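N-carbamoylsarcosine amidase related protein (PDB 3EEF) binds zinc and probably acts as a hydrolase of the isochorismatase-like family, named for the hydrolysis of N-carbamoylsarcosine. Local coordinates at residues A[45-50]-A[77-82]; A[8-13]-A[25-30]; A[1-6]-A[36-41]. One frame throughout, in Å; residues are numbered along the deposited sequence.

From the N terminus, residues 1-6 enter the central parallel sheet as strand 3-8, and interaction 3 closes the first loop when residues 36-41, at the C-terminal end of helix 22-40, pack back on this strand. Within that loop lies a smaller one: interaction 2 joins residues 8-13, which begin at the last residue of that strand, to an earlier turn of the same helix, 25-30. Interaction 1 opens only afterwards, on strand 45-50, and closes at the connection 77-82 ahead of strand 86-90, so no loops cross. Strands 3-8 and 45-50 are neighbours, with Leu5 O hydrogen-bonded to Val46 N, and Asp9 OD1 meets Asp50 N beside the zinc-bearing end of interaction 1.

Interaction 1 of 3, residues A[45-50]-A[77-82]; sequences VVYVND and DEIRPS. With ZN (zinc ion), chain C.
Strand 45-50 belongs to the central parallel sheet of the isochorismatase-like α/β fold, and midway along it Tyr47 reaches out to the loop 77-82, part of the long connection that leads to the neighbouring strand 86-90. Tyr47 CG stands beside the backbone N and anti to the carbonyl carbon (chi1 -65°), which sends the ring off the sheet to the loop. Its hydroxyl donates a weak hydrogen bond to the backbone oxygen of Ile79, OH to O 2.9 Å. Pro81 then lies against the ring: its CG sits over one face, 4.0 Å from the centroid and 12° off the normal, in a CH-pi contact, while Pro81 CB comes within 3.6 Å of Tyr47 CE2. Ile79 adds a looser apolar touch, its CD1 lying 4.4 Å from Tyr47 CE1. The phenol is thus lightly held at its hydroxyl and backed on one face by the proline. Helix 22-40 also borders this tyrosine through Ile35 and Arg39.

The loop has internal ties as well. Arg80 N bonds to Asp77 O, and the guanidinium folds back over that same carbonyl, with Arg80 NH1 forming a salt bridge to Asp77 OD1. The CB of Arg80 points away from the strand, and this salt bridge is internal to the loop.

Further along the strand, Asp50 carries the metal end of the segment. His52, Glu58 and His65 complete the zinc site, and Lys90 makes a salt bridge to Asp50 OD1, which would be expected to steady the carboxylate while its other oxygen is used on the metal. That oxygen, Asp50 OD2, binds the zinc ion at 2.0 Å.

Interaction 2 of 3, residues A[8-13]-A[25-30]; sequences VDMVNE and MKTVGP
Met10, modelled as selenomethionine, has CG anti to its carbonyl carbon (chi1 -66°) and two further bends, chi2 -68° and chi3 -81°, which curl the chain round and present its methyl to helix 22-40. There CE comes 3.1 Å from Thr27 OG1, with the selenium 3.5 Å from the same oxygen, the two side chains meeting at a slant. The methyl also rests on the next helical residue, CE lying 3.9 Å from Val28 CA and 4.1 Å from Val28 CG2. Thr27 presents its hydroxyl to Met10 from between its own backbone N and carbonyl carbon, where OG1 also hydrogen-bonds to Ala24 O, one turn back.

The backbone that delivers Met10 is an inverse gamma turn centred on it, with a weak bond from Val11 N to Asp9 O, just before Val11, which occupies the N-cap position of the short helix 12-15. Ile79 of the connection 77-82 also touches Met10.

With the threonine's polar need already met within its own helix, the buried meeting is essentially van der Waals: a polarisable selenium and its methyl packed against a hydroxyl and a valine branch.

Interaction 3 of 3, residues A[1-6]-A[36-41]; sequences MKPALV and ETFRRS
Phe38 lays one face of its ring on Leu5, whose CB stands 3.7 Å from the ring centroid and 13° off the normal, a CH-pi contact with CB nearly over the centre. The backbone of the strand joins in at one corner of the ring: Phe38 CE2 is 3.5 Å from Leu5 N and 3.7 Å from Ala4 C. Pro3 O comes in at the ring's edge, near its plane, and Pro3 CG reaches the same corner, 4.1 Å from Phe38 CE2. Leu5 has its CG anti to the backbone N (chi1 176°), and its side chain also touches Val34 and Ile35 of the same helix. Replacing Phe38 by an alanine would remove the ring, and Leu5 CB and Pro3 CG would probably be left facing a gap between strand and helix.

Leu43, Val45 and Val114 also touch the Phe38 side chain. One shell further out, backbone bonds hold the strand, Leu5 pairing with Pro44 and Val46, Ala4 with Thr112 and Val114.

Strand 3-6 and helix 36-40 run at 139° to each other, their axes 9.4 Å apart at closest. Helix 22-40 is the main helix of the beta-alpha-beta crossover that links strand 3-8 to its parallel neighbour 45-50, while strand 112-116 flanks 3-8 on the other side.

Interaction 1 of 3, residues A[45-50]-A[77-82]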
loop_
_atom_site.group_PDB
_atom_site.type_symbol
_atom_site.label_atom_id
_atom_site.label_comp_id
_atom_site.label_asym_id
_atom_site.label_seq_id
_atom_site.Cartn_x
_atom_site.Cartn_y
_atom_site.Cartn_z
ATOM N N VAL A 45 6.910 14.169 -16.390
ATOM C CA VAL A 45 8.242 14.037 -15.802
ATOM C C VAL A 45 8.079 14.152 -14.300
ATOM O O VAL A 45 7.495 15.122 -13.814
ATOM C CB VAL A 45 9.153 15.130 -16.284
ATOM C CG1 VAL A 45 10.451 15.163 -15.431
ATOM C CG2 VAL A 45 9.445 14.940 -17.793
ATOM N N VAL A 46 8.567 13.148 -13.574
ATOM C CA VAL A 46 8.415 13.084 -12.137
ATOM C C VAL A 46 9.755 12.874 -11.434
ATOM O O VAL A 46 10.410 11.866 -11.633
ATOM C CB VAL A 46 7.489 11.908 -11.749
ATOM C CG1 VAL A 46 7.304 11.870 -10.226
ATOM C CG2 VAL A 46 6.139 12.007 -12.506
ATOM N N TYR A 47 10.136 13.827 -10.599
ATOM C CA TYR A 47 11.325 13.701 -9.801
ATOM C C TYR A 47 10.926 13.072 -8.487
ATOM O O TYR A 47 9.986 13.523 -7.847
ATOM C CB TYR A 47 11.964 15.071 -9.535
ATOM C CG TYR A 47 12.510 15.801 -10.761
ATOM C CD1 TYR A 47 13.877 15.824 -11.037
ATOM C CD2 TYR A 47 11.663 16.483 -11.624
ATOM C CE1 TYR A 47 14.371 16.512 -12.142
ATOM C CE2 TYR A 47 12.154 17.161 -12.741
ATOM C CZ TYR A 47 13.502 17.176 -12.992
ATOM O OH TYR A 47 13.976 17.867 -14.095
ATOM N N VAL A 48 11.658 12.029 -8.091
ATOM C CA VAL A 48 11.465 11.381 -6.814
ATOM C C VAL A 48 12.801 11.471 -6.036
ATOM O O VAL A 48 13.764 10.842 -6.416
ATOM C CB VAL A 48 10.947 9.915 -6.976
ATOM C CG1 VAL A 48 9.553 9.888 -7.504
ATOM C CG2 VAL A 48 11.792 9.143 -7.947
ATOM N N ASN A 49 12.822 12.248 -4.948
ATOM C CA ASN A 49 14.036 12.593 -4.193
ATOM C C ASN A 49 13.964 12.232 -2.735
ATOM O O ASN A 49 13.006 12.589 -2.035
ATOM C CB ASN A 49 14.248 14.093 -4.263
ATOM C CG ASN A 49 14.164 14.598 -5.661
ATOM O OD1 ASN A 49 14.842 14.076 -6.543
ATOM N ND2 ASN A 49 13.311 15.583 -5.896
ATOM N N ASP A 50 14.973 11.522 -2.259
ATOM C CA ASP A 50 15.140 11.343 -0.825
ATOM C C ASP A 50 14.946 12.663 -0.088
ATOM O O ASP A 50 15.459 13.702 -0.508
ATOM C CB ASP A 50 16.506 10.742 -0.504
ATOM C CG ASP A 50 16.510 9.207 -0.583
ATOM O OD1 ASP A 50 15.430 8.600 -0.799
ATOM O OD2 ASP A 50 17.586 8.607 -0.368
ATOM N N ASP A 77 20.954 21.749 -10.033
ATOM C CA ASP A 77 20.536 22.899 -10.867
ATOM C C ASP A 77 20.594 22.591 -12.339
ATOM O O ASP A 77 19.767 23.066 -13.102
ATOM C CB ASP A 77 21.392 24.142 -10.575
ATOM C CG ASP A 77 21.108 24.725 -9.207
ATOM O OD1 ASP A 77 19.937 24.646 -8.760
ATOM O OD2 ASP A 77 22.042 25.254 -8.579
ATOM N N GLU A 78 21.556 21.766 -12.727
ATOM C CA GLU A 78 21.705 21.344 -14.122
ATOM C C GLU A 78 20.384 20.880 -14.753
ATOM O O GLU A 78 20.129 21.158 -15.921
ATOM C CB GLU A 78 22.752 20.227 -14.235
ATOM C CG GLU A 78 24.208 20.684 -13.995
ATOM C CD GLU A 78 24.595 20.728 -12.535
ATOM O OE1 GLU A 78 23.724 20.969 -11.679
ATOM O OE2 GLU A 78 25.781 20.520 -12.240
ATOM N N ILE A 79 19.561 20.167 -13.974
ATOM C CA ILE A 79 18.257 19.643 -14.444
ATOM C C ILE A 79 17.129 20.122 -13.528
ATOM O O ILE A 79 16.227 19.391 -13.190
ATOM C CB ILE A 79 18.271 18.096 -14.571
ATOM C CG1 ILE A 79 18.679 17.424 -13.243
ATOM C CG2 ILE A 79 19.219 17.666 -15.684
ATOM C CD1 ILE A 79 18.542 15.928 -13.267
ATOM N N ARG A 80 17.227 21.373 -13.113
ATOM C CA ARG A 80 16.221 22.017 -12.319
ATOM C C ARG A 80 14.852 21.681 -12.868
ATOM O O ARG A 80 14.640 21.672 -14.084
ATOM C CB ARG A 80 16.432 23.528 -12.373
ATOM C CG ARG A 80 16.010 24.267 -11.134
ATOM C CD ARG A 80 15.950 25.796 -11.366
ATOM N NE ARG A 80 17.005 26.305 -12.257
ATOM C CZ ARG A 80 18.242 26.660 -11.888
ATOM N NH1 ARG A 80 18.643 26.558 -10.618
ATOM N NH2 ARG A 80 19.096 27.114 -12.808
ATOM N N PRO A 81 13.912 21.385 -11.978
ATOM C CA PRO A 81 12.602 21.070 -12.498
ATOM C C PRO A 81 11.895 22.330 -12.995
ATOM O O PRO A 81 12.104 23.402 -12.428
ATOM C CB PRO A 81 11.875 20.463 -11.291
ATOM C CG PRO A 81 12.950 20.185 -10.286
ATOM C CD PRO A 81 13.988 21.198 -10.525
ATOM N N SER A 82 11.096 22.167 -14.055
ATOM C CA SER A 82 10.263 23.220 -14.633
ATOM C C SER A 82 8.842 23.140 -14.132
ATOM O O SER A 82 8.454 22.203 -13.440
ATOM C CB SER A 82 10.176 23.084 -16.166
ATOM O OG SER A 82 11.428 23.248 -16.795
HETATM ZN ZN ZN C . 18.068 7.381 1.172
#

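Interaction 2 of 3, residues A[8-13]-A[25-30]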
loop_
_atom_site.group_PDB
_atom_site.type_symbol
_atom_site.label_atom_id
_atom_site.label_comp_id
_atom_site.label_asym_id
_atom_site.label_seq_id
_atom_site.Cartn_x
_atom_site.Cartn_y
_atom_site.Cartn_z
ATOM N N VAL A 8 15.199 9.529 -10.667
ATOM C CA VAL A 8 15.465 9.079 -9.285
ATOM C C VAL A 8 16.714 9.714 -8.608
ATOM O O VAL A 8 17.818 9.510 -9.072
ATOM C CB VAL A 8 15.585 7.526 -9.214
ATOM C CG1 VAL A 8 15.702 7.065 -7.737
ATOM C CG2 VAL A 8 14.367 6.837 -9.952
ATOM N N ASP A 9 16.510 10.492 -7.538
ATOM C CA ASP A 9 17.609 10.969 -6.664
ATOM C C ASP A 9 18.740 11.738 -7.340
ATOM O O ASP A 9 19.910 11.654 -6.921
ATOM C CB ASP A 9 18.202 9.801 -5.834
ATOM C CG ASP A 9 17.323 9.420 -4.638
ATOM O OD1 ASP A 9 16.702 10.319 -4.004
ATOM O OD2 ASP A 9 17.260 8.205 -4.332
HETATM N N MSE A 10 18.413 12.534 -8.344
HETATM C CA MSE A 10 19.432 13.377 -8.962
HETATM C C MSE A 10 19.587 14.615 -8.083
HETATM O O MSE A 10 19.195 15.710 -8.478
HETATM C CB MSE A 10 19.051 13.754 -10.395
HETATM C CG MSE A 10 19.016 12.579 -11.379
HETATM SE SE MSE A 10 20.757 11.809 -11.734
HETATM C CE MSE A 10 21.448 13.083 -13.060
ATOM N N VAL A 11 20.135 14.420 -6.880
ATOM C CA VAL A 11 20.172 15.476 -5.872
ATOM C C VAL A 11 21.620 15.813 -5.516
ATOM O O VAL A 11 22.525 15.032 -5.776
ATOM C CB VAL A 11 19.330 15.099 -4.609
ATOM C CG1 VAL A 11 17.886 14.798 -5.032
ATOM C CG2 VAL A 11 19.937 13.880 -3.875
ATOM N N ASN A 12 21.810 17.000 -4.953
ATOM C CA ASN A 12 23.135 17.586 -4.705
ATOM C C ASN A 12 24.099 16.694 -3.952
ATOM O O ASN A 12 25.247 16.591 -4.319
ATOM C CB ASN A 12 22.983 18.924 -3.965
ATOM C CG ASN A 12 22.528 20.044 -4.891
ATOM O OD1 ASN A 12 22.894 20.078 -6.070
ATOM N ND2 ASN A 12 21.744 20.969 -4.364
ATOM N N GLU A 13 23.639 16.031 -2.906
ATOM C CA GLU A 13 24.563 15.266 -2.098
ATOM C C GLU A 13 25.155 14.095 -2.853
ATOM O O GLU A 13 26.262 13.696 -2.545
ATOM C CB GLU A 13 23.901 14.777 -0.814
ATOM C CG GLU A 13 24.812 13.928 0.087
ATOM C CD GLU A 13 24.248 13.777 1.473
ATOM O OE1 GLU A 13 23.164 14.334 1.731
ATOM O OE2 GLU A 13 24.889 13.106 2.305
HETATM N N MSE A 25 28.238 11.997 -11.642
HETATM C CA MSE A 25 28.440 13.173 -12.530
HETATM C C MSE A 25 28.230 12.804 -13.992
HETATM O O MSE A 25 27.672 13.580 -14.760
HETATM C CB MSE A 25 29.851 13.781 -12.363
HETATM C CG MSE A 25 29.964 14.920 -11.346
HETATM SE SE MSE A 25 31.687 14.923 -10.295
HETATM C CE MSE A 25 31.276 16.379 -9.024
ATOM N N LYS A 26 28.689 11.621 -14.379
ATOM C CA LYS A 26 28.548 11.198 -15.764
ATOM C C LYS A 26 27.050 11.151 -16.218
ATOM O O LYS A 26 26.774 11.353 -17.412
ATOM C CB LYS A 26 29.287 9.868 -16.009
ATOM N N THR A 27 26.097 10.945 -15.277
ATOM C CA THR A 27 24.654 10.810 -15.635
ATOM C C THR A 27 23.992 12.109 -16.046
ATOM O O THR A 27 22.968 12.086 -16.741
ATOM C CB THR A 27 23.787 10.171 -14.486
ATOM O OG1 THR A 27 23.743 11.043 -13.332
ATOM C CG2 THR A 27 24.350 8.811 -14.109
ATOM N N VAL A 28 24.571 13.236 -15.633
ATOM C CA VAL A 28 23.881 14.519 -15.774
ATOM C C VAL A 28 23.555 14.917 -17.222
ATOM O O VAL A 28 22.413 15.263 -17.515
ATOM C CB VAL A 28 24.643 15.644 -15.112
ATOM C CG1 VAL A 28 23.906 16.961 -15.316
ATOM C CG2 VAL A 28 24.807 15.338 -13.639
ATOM N N GLY A 29 24.534 14.870 -18.120
ATOM C CA GLY A 29 24.281 15.192 -19.528
ATOM C C GLY A 29 23.126 14.403 -20.132
ATOM O O GLY A 29 22.115 14.981 -20.531
ATOM N N PRO A 30 23.263 13.074 -20.181
ATOM C CA PRO A 30 22.189 12.171 -20.622
ATOM C C PRO A 30 20.829 12.387 -19.945
ATOM O O PRO A 30 19.792 12.302 -20.612
ATOM C CB PRO A 30 22.744 10.784 -20.298
ATOM C CG PRO A 30 24.241 10.962 -20.498
ATOM C CD PRO A 30 24.526 12.348 -19.945
#

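Interaction 3 of 3, residues A[1-6]-A[36-41]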
loop_
_atom_site.group_PDB
_atom_site.type_symbol
_atom_site.label_atom_id
_atom_site.label_comp_id
_atom_site.label_asym_id
_atom_site.label_seq_id
_atom_site.Cartn_x
_atom_site.Cartn_y
_atom_site.Cartn_z
HETATM N N MSE A 1 2.348 2.609 -26.623
HETATM C CA MSE A 1 3.060 2.967 -25.352
HETATM C C MSE A 1 2.718 4.391 -24.869
HETATM O O MSE A 1 2.686 5.330 -25.664
HETATM C CB MSE A 1 4.565 2.850 -25.580
HETATM C CG MSE A 1 5.445 3.491 -24.497
HETATM SE SE MSE A 1 7.389 3.641 -24.927
HETATM C CE MSE A 1 7.645 1.717 -25.380
ATOM N N LYS A 2 2.466 4.558 -23.574
ATOM C CA LYS A 2 2.330 5.910 -23.002
ATOM C C LYS A 2 3.236 6.026 -21.771
ATOM O O LYS A 2 2.910 5.539 -20.668
ATOM C CB LYS A 2 0.873 6.257 -22.688
ATOM C CG LYS A 2 0.614 7.758 -22.492
ATOM C CD LYS A 2 -0.876 8.054 -22.255
ATOM C CE LYS A 2 -1.189 9.566 -22.135
ATOM N NZ LYS A 2 -0.282 10.314 -21.218
ATOM N N PRO A 3 4.404 6.650 -21.954
ATOM C CA PRO A 3 5.373 6.589 -20.903
ATOM C C PRO A 3 5.450 7.845 -20.063
ATOM O O PRO A 3 5.114 8.947 -20.540
ATOM C CB PRO A 3 6.667 6.421 -21.673
ATOM C CG PRO A 3 6.454 7.311 -22.882
ATOM C CD PRO A 3 4.975 7.242 -23.179
ATOM N N ALA A 4 5.924 7.678 -18.821
ATOM C CA ALA A 4 6.331 8.806 -18.001
ATOM C C ALA A 4 7.769 8.633 -17.608
ATOM O O ALA A 4 8.248 7.502 -17.444
ATOM C CB ALA A 4 5.466 8.901 -16.775
ATOM N N LEU A 5 8.459 9.751 -17.429
ATOM C CA LEU A 5 9.855 9.691 -17.014
ATOM C C LEU A 5 9.943 9.889 -15.500
ATOM O O LEU A 5 9.404 10.852 -14.970
ATOM C CB LEU A 5 10.685 10.738 -17.750
ATOM C CG LEU A 5 12.145 10.861 -17.371
ATOM C CD1 LEU A 5 12.992 9.647 -17.895
ATOM C CD2 LEU A 5 12.654 12.215 -17.879
ATOM N N VAL A 6 10.593 8.945 -14.825
ATOM C CA VAL A 6 10.802 9.000 -13.386
ATOM C C VAL A 6 12.284 9.225 -13.160
ATOM O O VAL A 6 13.096 8.404 -13.584
ATOM C CB VAL A 6 10.312 7.711 -12.667
ATOM C CG1 VAL A 6 10.545 7.801 -11.173
ATOM C CG2 VAL A 6 8.839 7.492 -12.934
ATOM N N GLU A 36 14.636 16.647 -21.304
ATOM C CA GLU A 36 14.274 17.655 -22.316
ATOM C C GLU A 36 13.314 17.119 -23.394
ATOM O O GLU A 36 12.322 17.769 -23.711
ATOM C CB GLU A 36 15.540 18.271 -22.947
ATOM N N THR A 37 13.602 15.938 -23.937
ATOM C CA THR A 37 12.758 15.338 -24.972
ATOM C C THR A 37 11.343 15.023 -24.429
ATOM O O THR A 37 10.338 15.223 -25.109
ATOM C CB THR A 37 13.365 14.036 -25.521
ATOM O OG1 THR A 37 13.188 13.007 -24.552
ATOM C CG2 THR A 37 14.859 14.176 -25.810
ATOM N N PHE A 38 11.267 14.536 -23.197
ATOM C CA PHE A 38 9.959 14.244 -22.583
ATOM C C PHE A 38 9.111 15.503 -22.452
ATOM O O PHE A 38 7.903 15.492 -22.737
ATOM C CB PHE A 38 10.119 13.569 -21.213
ATOM C CG PHE A 38 10.022 12.094 -21.276
ATOM C CD1 PHE A 38 11.054 11.346 -21.803
ATOM C CD2 PHE A 38 8.882 11.437 -20.827
ATOM C CE1 PHE A 38 10.950 9.951 -21.885
ATOM C CE2 PHE A 38 8.786 10.055 -20.906
ATOM C CZ PHE A 38 9.817 9.317 -21.437
ATOM N N ARG A 39 9.758 16.576 -21.995
ATOM C CA ARG A 39 9.111 17.883 -21.873
ATOM C C ARG A 39 8.652 18.383 -23.236
ATOM O O ARG A 39 7.496 18.738 -23.404
ATOM C CB ARG A 39 10.068 18.910 -21.273
ATOM C CG ARG A 39 10.341 18.748 -19.781
ATOM C CD ARG A 39 10.795 20.072 -19.197
ATOM N NE ARG A 39 11.441 19.915 -17.898
ATOM C CZ ARG A 39 12.736 20.112 -17.641
ATOM N NH1 ARG A 39 13.588 20.497 -18.598
ATOM N NH2 ARG A 39 13.192 19.936 -16.403
ATOM N N ARG A 40 9.569 18.398 -24.205
ATOM C CA ARG A 40 9.269 18.893 -25.541
ATOM C C ARG A 40 8.124 18.078 -26.151
ATOM O O ARG A 40 7.420 18.550 -27.037
ATOM C CB ARG A 40 10.522 18.873 -26.441
ATOM N N SER A 41 7.929 16.863 -25.649
ATOM C CA SER A 41 6.866 16.003 -26.129
ATOM C C SER A 41 5.611 15.939 -25.231
ATOM O O SER A 41 4.702 15.163 -25.523
ATOM C CB SER A 41 7.427 14.611 -26.365
ATOM O OG SER A 41 6.376 13.703 -26.586
#